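Stress-induced protein 1 (Caenorhabditis elegans, PDB 4YE0) probably binds unfolding proteins as a small heat shock protein chaperone, the part described here being built around its alpha-crystallin domain. Local coordinates at residues A[68-73]-A[82-87]. Numbering follows the deposited sequence.
Sequences AHIHTV and IDAPKT
Ile82 meets both Ile70, just before strand 71-74, and Thr72 within it, on the inward face of an antiparallel hairpin with strand 79-85, at one border of the alpha-crystallin sandwich. Its two branches divide the work. CG2, anti to the backbone N, lies 3.8 Å from Ile70 CG1, where the two isoleucine side chains cross obliquely; the Ile82 and Thr72 side chains lie side by side, pointing the same way, with Ile82 CG1 3.8 Å from Thr72 OG1. Beyond the hairpin Ile82 touches Leu36 and Ile38 of the other sheet, and Ala84 CB extends the apolar row against Ile70. Trimming Ile82 to an alanine would probably open a gap between Ile70 and Thr72 and loosen the hold on the facing sheet.

Between the strands, His71 N bonds to Asp83 O (2.8 Å) and Asp83 N to His71 O (2.9 Å). The outer face, carrying these two side chains, is looser and more solvent-accessible. Asp83 OD2 stands 3.4 Å from His71 O, acceptor facing acceptor, and 4.5 Å from His71 ND1. Farther along, Pro85 CD lies 4.0 Å from His69 CB, while His69 ND1 bonds to Asp66. Apolar contact thus ties the inner face into the sandwich, whereas outside the Asp83 carboxylate, also touched by Lys12, might only slightly favour a protonated His71.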
ATOM      1  N   ALA A  68      27.971  -7.061   6.592  1.00 43.72           N
ATOM      2  CA  ALA A  68      27.954  -8.275   7.414  1.00 47.27           C
ATOM      3  C   ALA A  68      27.144  -8.130   8.707  1.00 50.59           C
ATOM      4  O   ALA A  68      26.720  -9.135   9.284  1.00 51.86           O
ATOM      5  CB  ALA A  68      29.379  -8.692   7.745  1.00 49.92           C
ATOM      6  N   HIS A  69      26.936  -6.893   9.164  1.00 51.63           N
ATOM      7  CA  HIS A  69      26.254  -6.642  10.435  1.00 51.70           C
ATOM      8  C   HIS A  69      25.003  -5.786  10.275  1.00 52.41           C
ATOM      9  O   HIS A  69      24.604  -5.066  11.195  1.00 53.25           O
ATOM     10  CB  HIS A  69      27.226  -5.996  11.422  1.00 52.04           C
ATOM     11  CG  HIS A  69      28.348  -6.898  11.823  1.00 51.48           C
ATOM     12  ND1 HIS A  69      29.649  -6.699  11.419  1.00 56.18           N
ATOM     13  CD2 HIS A  69      28.356  -8.024  12.572  1.00 58.46           C
ATOM     14  CE1 HIS A  69      30.414  -7.654  11.912  1.00 61.70           C
ATOM     15  NE2 HIS A  69      29.654  -8.472  12.617  1.00 65.65           N
ATOM     16  N   ILE A  70      24.383  -5.875   9.104  1.00 48.48           N
ATOM     17  CA  ILE A  70      23.105  -5.225   8.867  1.00 44.31           C
ATOM     18  C   ILE A  70      22.036  -5.947   9.682  1.00 42.89           C
ATOM     19  O   ILE A  70      22.046  -7.179   9.763  1.00 38.63           O
ATOM     20  CB  ILE A  70      22.758  -5.220   7.363  1.00 47.08           C
ATOM     21  CG1 ILE A  70      21.597  -4.270   7.076  1.00 50.96           C
ATOM     22  CG2 ILE A  70      22.441  -6.623   6.860  1.00 49.76           C
ATOM     23  CD1 ILE A  70      21.652  -3.699   5.673  1.00 52.89           C
ATOM     24  N   HIS A  71      21.137  -5.186  10.303  1.00 39.91           N
ATOM     25  CA  HIS A  71      20.126  -5.765  11.186  1.00 42.01           C
ATOM     26  C   HIS A  71      18.754  -5.167  10.908  1.00 36.53           C
ATOM     27  O   HIS A  71      18.611  -3.950  10.793  1.00 39.03           O
ATOM     28  CB  HIS A  71      20.522  -5.538  12.647  1.00 51.37           C
ATOM     29  CG  HIS A  71      19.851  -6.471  13.606  1.00 58.07           C
ATOM     30  ND1 HIS A  71      18.775  -6.095  14.381  1.00 60.42           N
ATOM     31  CD2 HIS A  71      20.102  -7.766  13.912  1.00 63.71           C
ATOM     32  CE1 HIS A  71      18.394  -7.117  15.127  1.00 64.80           C
ATOM     33  NE2 HIS A  71      19.182  -8.143  14.860  1.00 68.32           N
ATOM     34  N   THR A  72      17.750  -6.032  10.811  1.00 34.69           N
ATOM     35  CA  THR A  72      16.390  -5.631  10.461  1.00 38.74           C
ATOM     36  C   THR A  72      15.452  -5.984  11.612  1.00 37.59           C
ATOM     37  O   THR A  72      15.431  -7.125  12.060  1.00 36.35           O
ATOM     38  CB  THR A  72      15.928  -6.372   9.182  1.00 39.35           C
ATOM     39  OG1 THR A  72      16.802  -6.053   8.091  1.00 43.19           O
ATOM     40  CG2 THR A  72      14.513  -6.003   8.804  1.00 37.40           C
ATOM     41  N   VAL A  73      14.687  -5.008  12.094  1.00 40.83           N
ATOM     42  CA  VAL A  73      13.669  -5.269  13.119  1.00 44.98           C
ATOM     43  C   VAL A  73      12.369  -4.533  12.810  1.00 40.14           C
ATOM     44  O   VAL A  73      12.382  -3.437  12.249  1.00 44.91           O
ATOM     45  CB  VAL A  73      14.129  -4.882  14.554  1.00 49.16           C
ATOM     46  CG1 VAL A  73      15.254  -5.785  15.044  1.00 52.18           C
ATOM     47  CG2 VAL A  73      14.544  -3.426  14.629  1.00 50.32           C
ATOM     48  N   ILE A  82      16.078  -0.723   9.733  1.00 40.64           N
ATOM     49  CA  ILE A  82      17.214  -1.456   9.227  1.00 39.67           C
ATOM     50  C   ILE A  82      18.430  -0.615   9.552  1.00 40.67           C
ATOM     51  O   ILE A  82      18.483   0.556   9.181  1.00 44.57           O
ATOM     52  CB  ILE A  82      17.114  -1.661   7.705  1.00 40.13           C
ATOM     53  CG1 ILE A  82      15.848  -2.457   7.363  1.00 41.07           C
ATOM     54  CG2 ILE A  82      18.360  -2.369   7.191  1.00 40.17           C
ATOM     55  CD1 ILE A  82      15.510  -2.487   5.887  1.00 46.04           C
ATOM     56  N   ASP A  83      19.398  -1.196  10.252  1.00 40.40           N
ATOM     57  CA  ASP A  83      20.603  -0.454  10.601  1.00 46.91           C
ATOM     58  C   ASP A  83      21.870  -1.291  10.483  1.00 44.50           C
ATOM     59  O   ASP A  83      21.828  -2.521  10.556  1.00 47.59           O
ATOM     60  CB  ASP A  83      20.477   0.153  12.007  1.00 54.07           C
ATOM     61  CG  ASP A  83      20.693  -0.865  13.115  1.00 60.08           C
ATOM     62  OD1 ASP A  83      21.447  -0.559  14.062  1.00 76.16           O
ATOM     63  OD2 ASP A  83      20.117  -1.968  13.042  1.00 62.13           O
ATOM     64  N   ALA A  84      22.991  -0.602  10.289  1.00 43.41           N
ATOM     65  CA  ALA A  84      24.301  -1.238  10.204  1.00 43.05           C
ATOM     66  C   ALA A  84      25.396  -0.246  10.598  1.00 41.59           C
ATOM     67  O   ALA A  84      25.253   0.955  10.369  1.00 45.61           O
ATOM     68  CB  ALA A  84      24.536  -1.751   8.793  1.00 41.04           C
ATOM     69  N   PRO A  85      26.489  -0.738  11.207  1.00 44.70           N
ATOM     70  CA  PRO A  85      27.638   0.145  11.416  1.00 47.76           C
ATOM     71  C   PRO A  85      28.405   0.400  10.120  1.00 52.61           C
ATOM     72  O   PRO A  85      28.245  -0.344   9.147  1.00 54.40           O
ATOM     73  CB  PRO A  85      28.508  -0.627  12.414  1.00 45.76           C
ATOM     74  CG  PRO A  85      28.109  -2.054  12.263  1.00 44.70           C
ATOM     75  CD  PRO A  85      26.667  -2.054  11.852  1.00 44.78           C
ATOM     76  N   LYS A  86      29.216   1.453  10.108  1.00 54.55           N
ATOM     77  CA  LYS A  86      30.106   1.715   8.982  1.00 53.42           C
ATOM     78  C   LYS A  86      31.380   0.887   9.127  1.00 53.46           C
ATOM     79  O   LYS A  86      31.691   0.397  10.214  1.00 50.78           O
ATOM     80  CB  LYS A  86      30.436   3.205   8.889  1.00 50.75           C
ATOM     81  CG  LYS A  86      29.221   4.109   8.727  1.00 53.68           C
ATOM     82  CD  LYS A  86      28.328   3.670   7.574  1.00 54.78           C
ATOM     83  CE  LYS A  86      27.297   4.725   7.207  1.00 56.52           C
ATOM     84  NZ  LYS A  86      27.879   5.874   6.456  1.00 59.12           N
ATOM     85  N   THR A  87      32.105   0.725   8.022  1.00 55.58           N
ATOM     86  CA  THR A  87      33.299  -0.121   7.997  1.00 52.64           C
ATOM     87  C   THR A  87      34.430   0.402   8.888  1.00 54.69           C
ATOM     88  O   THR A  87      35.109  -0.385   9.547  1.00 59.96           O
ATOM     89  CB  THR A  87      33.834  -0.311   6.557  1.00 49.08           C
ATOM     90  OG1 THR A  87      33.793   0.937   5.853  1.00 50.14           O
ATOM     91  CG2 THR A  87      32.994  -1.334   5.802  1.00 44.95           C
TER